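Esterase A (Caulobacter crescentus, PDB 5GKV) probably hydrolyses ester bonds as a serine hydrolase of the beta-lactamase and penicillin-binding-protein clan. Local coordinates at residues Glu32-Asp37 and Asp372-Arg377; Ala48-Val53 and Leu280-Thr285; Glu96-Tyr101 and Arg184-Thr189; Tyr169-Tyr174 and Glu238-Lys243. All coordinates share one frame; numbering follows the deposited sequence.

In the fold
The four contacts tie together parts of a beta-lactamase-type fold that lie far apart in sequence. Interaction 1 joins the helices near the two chain ends, and all the others are nested inside the loop it closes. Interaction 2 sets a hairpin of the central sheet against the turn that follows helix 270-281. Interactions 3 and 4 share helix 173-186, near its C-terminal and N-terminal ends respectively, with centres about 25 Å apart. Interaction 4 borders the probable active site: Tyr169 touches Ser80 and is hydrogen-bonded to Lys83, which fit the family's Ser-X-X-Lys motif. Interactions 1 and 3, on opposite sides of the chain's centre, are about 40 Å apart between centres.

Interaction 1: Glu32-Asp37 and Asp372-Arg377; sequences EQNFAD and DPRSVR
Asn34 and Arg377 join helix 25-35 to helix 373-384, the first and last helices of the chain, and show how a buried amide can be paid for at both ends. The amide oxygen takes two donors from one guanidinium: Asn34 OD1 lies 3.2 Å from Arg377 NE and 3.0 Å from Arg377 NH2. It sits in the plane of that guanidinium, at the side-on edge, while the amide itself is turned 65° out of it. Seen from the amide, NE approaches in the carbonyl plane and NH2 from above it. The other end is satisfied by backbone, with Asn34 ND2 donating to Arg374 O at 3.2 Å, somewhat tilted from both planes.

Arg374 offers Asn34 its CB and CG, but its bend at chi3 (-68°) leads the charge away toward Asp372. There Arg374 NE meets Asp372 OD1 at 2.9 Å and Arg374 NH2 meets Asp372 OD2 at 3.0 Å, while NH1 has Glu40 and the carbonyl of Lys364. Asp372, at the N-cap position of helix 373-384, also accepts from Arg374 N through OD1, a capping bond, and Ser375 OG donates to Asp372 O. Asp372 and Glu40 thus hold the charge of Arg374, while Arg377 turns its NE edge to Asn34. A cationic group held against the amide oxygen would probably polarise Asn34 and strengthen its N-H as a donor to the helix carbonyl.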
loop_
_atom_site.group_PDB
_atom_site.type_symbol
_atom_site.label_atom_id
_atom_site.label_comp_id
_atom_site.label_asym_id
_atom_site.label_seq_id
_atom_site.Cartn_x
_atom_site.Cartn_y
_atom_site.Cartn_z
ATOM N N GLU A 32 -0.164 14.914 -18.956
ATOM C CA GLU A 32 0.866 15.641 -19.695
ATOM C C GLU A 32 1.455 16.779 -18.867
ATOM O O GLU A 32 2.670 16.991 -18.874
ATOM C CB GLU A 32 0.285 16.174 -21.009
ATOM C CG GLU A 32 1.223 17.118 -21.754
ATOM C CD GLU A 32 0.595 17.658 -23.040
ATOM O OE1 GLU A 32 0.892 18.825 -23.393
ATOM O OE2 GLU A 32 -0.176 16.912 -23.688
ATOM N N GLN A 33 0.612 17.526 -18.148
ATOM C CA GLN A 33 1.131 18.637 -17.357
ATOM C C GLN A 33 2.042 18.165 -16.224
ATOM O O GLN A 33 3.010 18.865 -15.902
ATOM C CB GLN A 33 -0.012 19.478 -16.792
ATOM C CG GLN A 33 0.456 20.773 -16.101
ATOM C CD GLN A 33 0.926 21.811 -17.113
ATOM O OE1 GLN A 33 0.331 21.955 -18.188
ATOM N NE2 GLN A 33 2.004 22.519 -16.786
ATOM N N ASN A 34 1.753 16.999 -15.605
ATOM C CA ASN A 34 2.646 16.467 -14.564
ATOM C C ASN A 34 4.075 16.311 -15.080
ATOM O O ASN A 34 5.031 16.467 -14.314
ATOM C CB ASN A 34 2.159 15.101 -14.033
ATOM C CG ASN A 34 0.981 15.210 -13.075
ATOM O OD1 ASN A 34 0.659 16.291 -12.583
ATOM N ND2 ASN A 34 0.319 14.084 -12.822
ATOM N N PHE A 35 4.241 15.977 -16.361
ATOM C CA PHE A 35 5.578 15.840 -16.926
ATOM C C PHE A 35 6.228 17.183 -17.257
ATOM O O PHE A 35 7.452 17.234 -17.439
ATOM C CB PHE A 35 5.529 14.955 -18.175
ATOM C CG PHE A 35 5.300 13.500 -17.862
ATOM C CD1 PHE A 35 6.378 12.631 -17.723
ATOM C CD2 PHE A 35 4.009 13.009 -17.673
ATOM C CE1 PHE A 35 6.188 11.288 -17.422
ATOM C CE2 PHE A 35 3.798 11.667 -17.350
ATOM C CZ PHE A 35 4.895 10.793 -17.230
ATOM N N ALA A 36 5.455 18.270 -17.306
ATOM C CA ALA A 36 6.028 19.576 -17.624
ATOM C C ALA A 36 6.950 20.062 -16.512
ATOM O O ALA A 36 6.754 19.762 -15.328
ATOM C CB ALA A 36 4.926 20.608 -17.862
ATOM N N ASP A 37 7.978 20.817 -16.909
ATOM C CA ASP A 37 8.912 21.439 -15.962
ATOM C C ASP A 37 9.554 20.398 -15.043
ATOM O O ASP A 37 9.736 20.619 -13.843
ATOM C CB ASP A 37 8.220 22.542 -15.150
ATOM C CG ASP A 37 7.419 23.494 -16.032
ATOM O OD1 ASP A 37 6.201 23.668 -15.781
ATOM O OD2 ASP A 37 8.004 24.027 -17.000
ATOM N N ASP A 372 0.364 13.058 -2.703
ATOM C CA ASP A 372 1.250 13.682 -3.673
ATOM C C ASP A 372 0.387 14.349 -4.738
ATOM O O ASP A 372 -0.499 13.690 -5.301
ATOM C CB ASP A 372 2.169 12.638 -4.308
ATOM C CG ASP A 372 3.174 13.244 -5.263
ATOM O OD1 ASP A 372 2.778 13.728 -6.352
ATOM O OD2 ASP A 372 4.378 13.242 -4.910
ATOM N N PRO A 373 0.595 15.637 -5.035
ATOM C CA PRO A 373 -0.333 16.329 -5.939
ATOM C C PRO A 373 -0.363 15.770 -7.349
ATOM O O PRO A 373 -1.373 15.962 -8.029
ATOM C CB PRO A 373 0.172 17.783 -5.934
ATOM C CG PRO A 373 1.573 17.705 -5.429
ATOM C CD PRO A 373 1.573 16.568 -4.444
ATOM N N ARG A 374 0.707 15.114 -7.824
ATOM C CA ARG A 374 0.635 14.477 -9.143
ATOM C C ARG A 374 -0.510 13.467 -9.190
ATOM O O ARG A 374 -1.300 13.441 -10.147
ATOM C CB ARG A 374 1.974 13.809 -9.487
ATOM C CG ARG A 374 3.162 14.808 -9.596
ATOM C CD ARG A 374 4.499 14.075 -9.683
ATOM N NE ARG A 374 4.829 13.393 -8.419
ATOM C CZ ARG A 374 5.828 12.523 -8.279
ATOM N NH1 ARG A 374 6.583 12.192 -9.325
ATOM N NH2 ARG A 374 6.063 11.980 -7.092
ATOM N N SER A 375 -0.655 12.663 -8.137
ATOM C CA SER A 375 -1.719 11.662 -8.108
ATOM C C SER A 375 -3.075 12.305 -7.846
ATOM O O SER A 375 -4.073 11.933 -8.476
ATOM C CB SER A 375 -1.413 10.583 -7.053
ATOM O OG SER A 375 -1.538 11.060 -5.714
ATOM N N VAL A 376 -3.115 13.296 -6.949
ATOM C CA VAL A 376 -4.386 13.924 -6.586
ATOM C C VAL A 376 -5.005 14.622 -7.794
ATOM O O VAL A 376 -6.208 14.482 -8.059
ATOM C CB VAL A 376 -4.185 14.885 -5.403
ATOM C CG1 VAL A 376 -5.491 15.576 -5.051
ATOM C CG2 VAL A 376 -3.639 14.114 -4.184
ATOM N N ARG A 377 -4.198 15.369 -8.550
ATOM C CA ARG A 377 -4.717 16.070 -9.725
ATOM C C ARG A 377 -5.275 15.088 -10.748
ATOM O O ARG A 377 -6.282 15.372 -11.408
ATOM C CB ARG A 377 -3.622 16.913 -10.381
ATOM C CG ARG A 377 -3.158 18.137 -9.600
ATOM C CD ARG A 377 -2.244 19.023 -10.492
ATOM N NE ARG A 377 -0.925 18.422 -10.722
ATOM C CZ ARG A 377 0.133 18.632 -9.939
ATOM N NH1 ARG A 377 0.030 19.448 -8.892
ATOM N NH2 ARG A 377 1.298 18.049 -10.210
#

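Interaction 2: Ala48-Val53 and Leu280-Thr285; sequences AIEGEV and LAHGGT
Glu50 and His282 meet at a pair of type I' turns, one closing the beta hairpin of strands 42-49 and 52-60 in the central antiparallel sheet, the other following helix 270-281. The first shell is a CH-pi contact. Glu50 CB lies 3.6 Å from the centroid of the His282 ring and almost straight above it, 10° off the normal. Beyond it Glu50 CG follows the ring's ND1-CE1 side, while at the ring's CD2 corner His282 CD2 comes within 3.5 Å of Glu50 O. The imidazole therefore rests on both the side chain and the backbone of one turn residue.

Rotation about the first torsion places the ring there: His282 CG is anti to the backbone N (chi1 -170°), and its CB points toward the hairpin. The Glu50 chain is extended beyond CG, so its carboxylate continues past the imidazole with its plane only 18° from that of the ring.

In the next shell, the two-residue hairpin turn is closed by both backbone bonds between Ile49 and Glu52, and Glu50 pairs with Gly355 through the backbone. Glu50 and Gly51 both take positive phi in this turn, as Gly283 and Gly284 do in the other, which is closed by a weak bond from Thr285 N to His282 O. The polar ends stay apart, with Glu50 OE2 at 4.7 Å from His282 ND1.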
loop_
_atom_site.group_PDB
_atom_site.type_symbol
_atom_site.label_atom_id
_atom_site.label_comp_id
_atom_site.label_asym_id
_atom_site.label_seq_id
_atom_site.Cartn_x
_atom_site.Cartn_y
_atom_site.Cartn_z
ATOM N N ALA A 48 -10.302 2.828 -13.525
ATOM C CA ALA A 48 -11.159 1.694 -13.837
ATOM C C ALA A 48 -12.586 1.970 -13.387
ATOM O O ALA A 48 -12.823 2.614 -12.363
ATOM C CB ALA A 48 -10.652 0.398 -13.175
ATOM N N ILE A 49 -13.533 1.467 -14.172
ATOM C CA ILE A 49 -14.956 1.572 -13.878
ATOM C C ILE A 49 -15.484 0.157 -13.800
ATOM O O ILE A 49 -15.359 -0.603 -14.766
ATOM C CB ILE A 49 -15.712 2.378 -14.945
ATOM C CG1 ILE A 49 -15.228 3.826 -14.960
ATOM C CG2 ILE A 49 -17.215 2.317 -14.684
ATOM C CD1 ILE A 49 -15.782 4.637 -16.122
ATOM N N GLU A 50 -16.044 -0.202 -12.647
ATOM C CA GLU A 50 -16.539 -1.550 -12.389
ATOM C C GLU A 50 -15.500 -2.597 -12.768
ATOM O O GLU A 50 -15.795 -3.586 -13.442
ATOM C CB GLU A 50 -17.868 -1.778 -13.105
ATOM C CG GLU A 50 -18.885 -0.723 -12.693
ATOM C CD GLU A 50 -20.216 -0.849 -13.395
ATOM O OE1 GLU A 50 -20.269 -1.461 -14.482
ATOM O OE2 GLU A 50 -21.210 -0.327 -12.849
ATOM N N GLY A 51 -14.256 -2.365 -12.344
ATOM C CA GLY A 51 -13.181 -3.309 -12.550
ATOM C C GLY A 51 -12.535 -3.291 -13.918
ATOM O O GLY A 51 -11.530 -3.986 -14.116
ATOM N N GLU A 52 -13.076 -2.524 -14.863
ATOM C CA GLU A 52 -12.581 -2.445 -16.230
ATOM C C GLU A 52 -11.693 -1.216 -16.365
ATOM O O GLU A 52 -12.172 -0.096 -16.176
ATOM C CB GLU A 52 -13.762 -2.322 -17.189
ATOM C CG GLU A 52 -14.785 -3.439 -17.050
ATOM C CD GLU A 52 -15.318 -3.903 -18.393
ATOM O OE1 GLU A 52 -15.196 -3.131 -19.380
ATOM O OE2 GLU A 52 -15.892 -5.011 -18.438
ATOM N N VAL A 53 -10.426 -1.413 -16.740
ATOM C CA VAL A 53 -9.532 -0.270 -16.950
ATOM C C VAL A 53 -10.022 0.534 -18.151
ATOM O O VAL A 53 -10.162 -0.005 -19.253
ATOM C CB VAL A 53 -8.085 -0.743 -17.145
ATOM C CG1 VAL A 53 -7.191 0.426 -17.561
ATOM C CG2 VAL A 53 -7.559 -1.383 -15.860
ATOM N N LEU A 280 -12.680 -4.558 -5.426
ATOM C CA LEU A 280 -13.242 -4.024 -4.186
ATOM C C LEU A 280 -14.243 -2.894 -4.435
ATOM O O LEU A 280 -15.070 -2.611 -3.557
ATOM C CB LEU A 280 -12.116 -3.530 -3.267
ATOM C CG LEU A 280 -10.961 -4.504 -3.040
ATOM C CD1 LEU A 280 -9.987 -3.952 -1.983
ATOM C CD2 LEU A 280 -11.510 -5.866 -2.602
ATOM N N ALA A 281 -14.190 -2.241 -5.597
ATOM C CA ALA A 281 -15.179 -1.224 -5.953
ATOM C C ALA A 281 -16.414 -1.794 -6.641
ATOM O O ALA A 281 -17.381 -1.053 -6.857
ATOM C CB ALA A 281 -14.561 -0.162 -6.881
ATOM N N HIS A 282 -16.401 -3.076 -6.998
ATOM C CA HIS A 282 -17.413 -3.701 -7.846
ATOM C C HIS A 282 -17.859 -5.035 -7.244
ATOM O O HIS A 282 -17.828 -6.091 -7.884
ATOM C CB HIS A 282 -16.869 -3.875 -9.261
ATOM C CG HIS A 282 -17.897 -4.293 -10.268
ATOM N ND1 HIS A 282 -19.137 -3.696 -10.357
ATOM C CD2 HIS A 282 -17.867 -5.244 -11.232
ATOM C CE1 HIS A 282 -19.824 -4.257 -11.337
ATOM N NE2 HIS A 282 -19.077 -5.201 -11.882
ATOM N N GLY A 283 -18.250 -4.996 -5.973
ATOM C CA GLY A 283 -18.868 -6.144 -5.342
ATOM C C GLY A 283 -17.948 -7.302 -5.041
ATOM O O GLY A 283 -18.438 -8.406 -4.780
ATOM N N GLY A 284 -16.629 -7.086 -5.073
ATOM C CA GLY A 284 -15.665 -8.126 -4.767
ATOM C C GLY A 284 -15.316 -9.029 -5.926
ATOM O O GLY A 284 -14.612 -10.026 -5.735
ATOM N N THR A 285 -15.790 -8.722 -7.122
ATOM C CA THR A 285 -15.587 -9.587 -8.269
ATOM C C THR A 285 -14.679 -8.908 -9.291
ATOM O O THR A 285 -14.796 -7.707 -9.531
ATOM C CB THR A 285 -16.938 -9.949 -8.878
ATOM O OG1 THR A 285 -17.698 -10.645 -7.881
ATOM C CG2 THR A 285 -16.767 -10.840 -10.098
#

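Interaction 3: Glu96-Tyr101 and Arg184-Thr189; sequences EGRLAY and RVDGRT
A Schellman motif at Gly97 ends helix 82-95 and hands Arg98 and Leu99 to Val185, in the last turn of helix 173-186, so that two helix ends are packed together. Val185 is the apolar centre and uses its methyls separately. CG2 meets Leu99 CD1 at 3.9 Å, the two side chains crossing at about a right angle, and CG1 lies 3.5 Å from Arg98 O. Behind them, Leu99 also rests on Val94 and Val122, and Val185 on Leu93.

Arg98, bent at chi3 (73°), folds its guanidinium over the helix end. Arg98 NH2 comes within 3.0 Å of Val185 O, yet the oxygen lies over the flat face, where the N-H bonds do not point, and the angle is too poor for a hydrogen bond. Arg98 NH1 approaches Asp186 OD2 at 4.1 Å, near enough for attraction between opposite charges but beyond a salt bridge.

That carboxylate is engaged elsewhere. It forms an Asx turn, Asp186 OD1 accepting from Arg188 N on its anti lone pair, and Arg188, which also pairs with Glu196 and Asp197, grips it side-on. Both bonds use syn lone pairs: Arg188 NH2 to Asp186 OD2 at 2.9 Å, and Arg188 NE to Asp186 OD1 at 2.8 Å, nearly straight at 173°.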
loop_
_atom_site.group_PDB
_atom_site.type_symbol
_atom_site.label_atom_id
_atom_site.label_comp_id
_atom_site.label_asym_id
_atom_site.label_seq_id
_atom_site.Cartn_x
_atom_site.Cartn_y
_atom_site.Cartn_z
ATOM N N GLU A 96 -13.642 -15.330 4.756
ATOM C CA GLU A 96 -13.745 -16.773 4.633
ATOM C C GLU A 96 -14.008 -17.465 5.965
ATOM O O GLU A 96 -14.161 -18.686 5.982
ATOM C CB GLU A 96 -12.473 -17.350 4.004
ATOM C CG GLU A 96 -12.257 -16.957 2.537
ATOM C CD GLU A 96 -10.824 -17.189 2.083
ATOM O OE1 GLU A 96 -10.068 -17.892 2.790
ATOM O OE2 GLU A 96 -10.445 -16.655 1.021
ATOM N N GLY A 97 -14.062 -16.725 7.069
ATOM C CA GLY A 97 -14.287 -17.330 8.372
ATOM C C GLY A 97 -13.099 -18.048 8.972
ATOM O O GLY A 97 -13.279 -18.857 9.880
ATOM N N ARG A 98 -11.886 -17.777 8.504
ATOM C CA ARG A 98 -10.691 -18.398 9.057
ATOM C C ARG A 98 -10.030 -17.541 10.134
ATOM O O ARG A 98 -9.066 -17.985 10.756
ATOM C CB ARG A 98 -9.687 -18.689 7.939
ATOM C CG ARG A 98 -10.226 -19.600 6.839
ATOM C CD ARG A 98 -9.111 -20.035 5.900
ATOM N NE ARG A 98 -8.269 -21.013 6.578
ATOM C CZ ARG A 98 -7.142 -21.518 6.076
ATOM N NH1 ARG A 98 -6.698 -21.139 4.873
ATOM N NH2 ARG A 98 -6.449 -22.411 6.784
ATOM N N LEU A 99 -10.540 -16.339 10.361
ATOM C CA LEU A 99 -9.955 -15.303 11.204
ATOM C C LEU A 99 -11.064 -14.303 11.446
ATOM O O LEU A 99 -11.984 -14.197 10.633
ATOM C CB LEU A 99 -8.753 -14.631 10.512
ATOM C CG LEU A 99 -7.887 -13.606 11.259
ATOM C CD1 LEU A 99 -7.073 -14.304 12.330
ATOM C CD2 LEU A 99 -6.969 -12.859 10.272
ATOM N N ALA A 100 -10.999 -13.601 12.571
ATOM C CA ALA A 100 -11.980 -12.572 12.883
ATOM C C ALA A 100 -11.236 -11.298 13.235
ATOM O O ALA A 100 -10.158 -11.355 13.833
ATOM C CB ALA A 100 -12.906 -12.985 14.036
ATOM N N TYR A 101 -11.796 -10.153 12.830
ATOM C CA TYR A 101 -11.119 -8.881 13.080
ATOM C C TYR A 101 -10.989 -8.595 14.569
ATOM O O TYR A 101 -10.035 -7.934 14.988
ATOM C CB TYR A 101 -11.856 -7.740 12.388
ATOM C CG TYR A 101 -11.470 -7.564 10.926
ATOM C CD1 TYR A 101 -10.141 -7.413 10.563
ATOM C CD2 TYR A 101 -12.433 -7.539 9.923
ATOM C CE1 TYR A 101 -9.770 -7.255 9.247
ATOM C CE2 TYR A 101 -12.069 -7.380 8.568
ATOM C CZ TYR A 101 -10.734 -7.231 8.253
ATOM O OH TYR A 101 -10.330 -7.071 6.960
ATOM N N ARG A 184 0.411 -17.769 9.628
ATOM C CA ARG A 184 -0.032 -18.739 10.626
ATOM C C ARG A 184 -1.448 -19.231 10.368
ATOM O O ARG A 184 -1.773 -20.374 10.716
ATOM C CB ARG A 184 0.068 -18.129 12.015
ATOM C CG ARG A 184 1.471 -17.675 12.316
ATOM C CD ARG A 184 1.900 -18.033 13.681
ATOM N NE ARG A 184 3.246 -17.542 13.934
ATOM C CZ ARG A 184 3.926 -17.803 15.043
ATOM N NH1 ARG A 184 3.367 -18.560 15.981
ATOM N NH2 ARG A 184 5.151 -17.305 15.214
ATOM N N VAL A 185 -2.301 -18.409 9.766
ATOM C CA VAL A 185 -3.676 -18.834 9.517
ATOM C C VAL A 185 -3.802 -19.553 8.180
ATOM O O VAL A 185 -4.318 -20.674 8.103
ATOM C CB VAL A 185 -4.639 -17.629 9.604
ATOM C CG1 VAL A 185 -6.021 -18.023 9.096
ATOM C CG2 VAL A 185 -4.728 -17.143 11.037
ATOM N N ASP A 186 -3.323 -18.924 7.110
ATOM C CA ASP A 186 -3.455 -19.502 5.779
ATOM C C ASP A 186 -2.471 -20.646 5.568
ATOM O O ASP A 186 -2.804 -21.647 4.927
ATOM C CB ASP A 186 -3.253 -18.414 4.713
ATOM C CG ASP A 186 -3.206 -18.981 3.302
ATOM O OD1 ASP A 186 -2.176 -19.583 2.927
ATOM O OD2 ASP A 186 -4.203 -18.812 2.568
ATOM N N GLY A 187 -1.252 -20.514 6.081
ATOM C CA GLY A 187 -0.240 -21.516 5.808
ATOM C C GLY A 187 0.844 -21.047 4.856
ATOM O O GLY A 187 2.021 -21.379 5.028
ATOM N N ARG A 188 0.459 -20.270 3.848
ATOM C CA ARG A 188 1.379 -19.731 2.858
ATOM C C ARG A 188 1.780 -18.302 3.233
ATOM O O ARG A 188 1.099 -17.626 4.004
ATOM C CB ARG A 188 0.733 -19.720 1.467
ATOM C CG ARG A 188 0.230 -21.073 0.948
ATOM C CD ARG A 188 -0.734 -20.895 -0.234
ATOM N NE ARG A 188 -1.968 -20.217 0.160
ATOM C CZ ARG A 188 -2.909 -19.827 -0.694
ATOM N NH1 ARG A 188 -2.750 -20.043 -1.992
ATOM N NH2 ARG A 188 -4.003 -19.220 -0.254
ATOM N N THR A 189 2.885 -17.838 2.659
ATOM C CA THR A 189 3.203 -16.420 2.792
ATOM C C THR A 189 2.175 -15.585 2.034
ATOM O O THR A 189 1.478 -16.080 1.144
ATOM C CB THR A 189 4.596 -16.105 2.248
ATOM O OG1 THR A 189 4.610 -16.299 0.825
ATOM C CG2 THR A 189 5.671 -16.957 2.921
#

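Interaction 4: Tyr169-Tyr174 and Glu238-Lys243; sequences YHPVTY and EAAFFK
Pro171 packs its ring against Ala240 and Phe241, and these three residues account for most of an apolar contact without polar bonds across it. The pyrrolidine carbons divide the contact, CD on Ala240, CB on Phe241 and CG on both. Pro171 CD touches the methyl Ala240 CB at 3.5 Å, and Pro171 CG lies 3.6 Å from Ala240 O. Farther along, the same CG stands over one face of the phenyl ring, 4.0 Å from the Phe241 centroid and 22° off its normal, a CH-pi contact displaced toward the rim. Pro171 CB closes on the far end of that ring, reaching Phe241 CZ at 3.6 Å.

The methyl of Ala240 points toward the proline, whereas the bond from CA to CB in Phe241 does not. Its ring arrives because CG lies beside the backbone N (chi1 -81°), which brings CZ and both CE atoms against the proline while another neighbour, Phe230, also meets the ring.

Pro171 N lies over the rim of the Tyr169 ring, and both Tyr169 OH and Pro171 O are hydrogen-bonded to Lys83 NZ, in a site consistent with the Ser-X-X-Lys and tyrosine centre of this clan. The contact thus rests helix 235-241 on the loop that leads into helix 173-186, where that loop meets Lys83 in the first turn of helix 82-95.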
loop_
_atom_site.group_PDB
_atom_site.type_symbol
_atom_site.label_atom_id
_atom_site.label_comp_id
_atom_site.label_asym_id
_atom_site.label_seq_id
_atom_site.Cartn_x
_atom_site.Cartn_y
_atom_site.Cartn_z
ATOM N N TYR A 169 1.295 5.255 12.859
ATOM C CA TYR A 169 1.575 4.489 11.650
ATOM C C TYR A 169 2.850 3.662 11.775
ATOM O O TYR A 169 3.892 4.163 12.200
ATOM C CB TYR A 169 1.681 5.467 10.487
ATOM C CG TYR A 169 1.991 4.836 9.146
ATOM C CD1 TYR A 169 1.064 4.014 8.514
ATOM C CD2 TYR A 169 3.187 5.114 8.486
ATOM C CE1 TYR A 169 1.338 3.455 7.254
ATOM C CE2 TYR A 169 3.462 4.575 7.233
ATOM C CZ TYR A 169 2.537 3.747 6.634
ATOM O OH TYR A 169 2.824 3.226 5.403
ATOM N N HIS A 170 2.748 2.373 11.431
ATOM C CA HIS A 170 3.831 1.396 11.441
ATOM C C HIS A 170 4.379 1.252 10.020
ATOM O O HIS A 170 3.875 0.404 9.271
ATOM C CB HIS A 170 3.332 0.021 11.898
ATOM C CG HIS A 170 2.824 -0.046 13.313
ATOM N ND1 HIS A 170 2.083 0.955 13.905
ATOM C CD2 HIS A 170 2.912 -1.039 14.233
ATOM C CE1 HIS A 170 1.759 0.592 15.136
ATOM N NE2 HIS A 170 2.246 -0.617 15.355
ATOM N N PRO A 171 5.387 2.026 9.597
ATOM C CA PRO A 171 5.743 2.009 8.161
ATOM C C PRO A 171 6.354 0.693 7.684
ATOM O O PRO A 171 6.129 0.311 6.533
ATOM C CB PRO A 171 6.728 3.178 8.021
ATOM C CG PRO A 171 7.306 3.357 9.380
ATOM C CD PRO A 171 6.196 2.999 10.352
ATOM N N VAL A 172 7.121 -0.004 8.513
ATOM C CA VAL A 172 7.751 -1.264 8.129
ATOM C C VAL A 172 7.169 -2.444 8.906
ATOM O O VAL A 172 6.845 -3.485 8.328
ATOM C CB VAL A 172 9.284 -1.187 8.306
ATOM C CG1 VAL A 172 9.937 -2.449 7.758
ATOM C CG2 VAL A 172 9.847 0.082 7.645
ATOM N N THR A 173 7.022 -2.292 10.223
ATOM C CA THR A 173 6.610 -3.403 11.075
ATOM C C THR A 173 5.230 -3.940 10.714
ATOM O O THR A 173 4.958 -5.125 10.938
ATOM C CB THR A 173 6.632 -2.966 12.544
ATOM O OG1 THR A 173 5.798 -1.808 12.699
ATOM C CG2 THR A 173 8.066 -2.616 12.960
ATOM N N TYR A 174 4.349 -3.092 10.164
ATOM C CA TYR A 174 3.010 -3.539 9.778
ATOM C C TYR A 174 3.057 -4.754 8.867
ATOM O O TYR A 174 2.197 -5.633 8.960
ATOM C CB TYR A 174 2.260 -2.402 9.086
ATOM C CG TYR A 174 1.011 -2.747 8.270
ATOM C CD1 TYR A 174 1.119 -3.224 6.966
ATOM C CD2 TYR A 174 -0.273 -2.495 8.769
ATOM C CE1 TYR A 174 -0.003 -3.492 6.194
ATOM C CE2 TYR A 174 -1.411 -2.761 8.000
ATOM C CZ TYR A 174 -1.260 -3.247 6.699
ATOM O OH TYR A 174 -2.365 -3.521 5.893
ATOM N N GLU A 238 10.025 8.651 16.093
ATOM C CA GLU A 238 11.458 8.380 16.213
ATOM C C GLU A 238 11.793 6.943 15.830
ATOM O O GLU A 238 12.677 6.697 14.997
ATOM C CB GLU A 238 11.928 8.637 17.643
ATOM C CG GLU A 238 12.166 10.073 17.995
ATOM C CD GLU A 238 13.636 10.436 17.932
ATOM O OE1 GLU A 238 13.931 11.646 17.821
ATOM O OE2 GLU A 238 14.484 9.510 17.986
ATOM N N ALA A 239 11.117 5.977 16.459
ATOM C CA ALA A 239 11.391 4.574 16.168
ATOM C C ALA A 239 10.998 4.219 14.735
ATOM O O ALA A 239 11.690 3.430 14.072
ATOM C CB ALA A 239 10.661 3.677 17.169
ATOM N N ALA A 240 9.898 4.797 14.236
ATOM C CA ALA A 240 9.388 4.398 12.921
ATOM C C ALA A 240 10.317 4.845 11.803
ATOM O O ALA A 240 10.526 4.109 10.831
ATOM C CB ALA A 240 7.989 4.972 12.679
ATOM N N PHE A 241 10.873 6.051 11.904
ATOM C CA PHE A 241 11.534 6.655 10.749
ATOM C C PHE A 241 12.963 7.128 10.984
ATOM O O PHE A 241 13.705 7.252 10.006
ATOM C CB PHE A 241 10.711 7.843 10.225
ATOM C CG PHE A 241 9.551 7.437 9.343
ATOM C CD1 PHE A 241 9.774 6.922 8.075
ATOM C CD2 PHE A 241 8.242 7.554 9.787
ATOM C CE1 PHE A 241 8.715 6.543 7.265
ATOM C CE2 PHE A 241 7.183 7.176 8.976
ATOM C CZ PHE A 241 7.424 6.675 7.714
ATOM N N PHE A 242 13.393 7.369 12.223
ATOM C CA PHE A 242 14.615 8.137 12.428
ATOM C C PHE A 242 15.736 7.344 13.089
ATOM O O PHE A 242 16.718 7.937 13.548
ATOM C CB PHE A 242 14.293 9.403 13.220
ATOM C CG PHE A 242 13.427 10.365 12.468
ATOM C CD1 PHE A 242 13.960 11.150 11.453
ATOM C CD2 PHE A 242 12.082 10.489 12.765
ATOM C CE1 PHE A 242 13.169 12.035 10.750
ATOM C CE2 PHE A 242 11.280 11.379 12.063
ATOM C CZ PHE A 242 11.824 12.147 11.055
ATOM N N LYS A 243 15.632 6.030 13.129
ATOM C CA LYS A 243 16.719 5.218 13.645
ATOM C C LYS A 243 17.567 4.700 12.498
ATOM O O LYS A 243 17.100 4.616 11.356
ATOM C CB LYS A 243 16.177 4.039 14.462
ATOM C CG LYS A 243 15.358 4.446 15.672
ATOM C CD LYS A 243 16.199 5.295 16.619
ATOM C CE LYS A 243 15.489 5.550 17.940
ATOM N NZ LYS A 243 16.359 6.356 18.849
#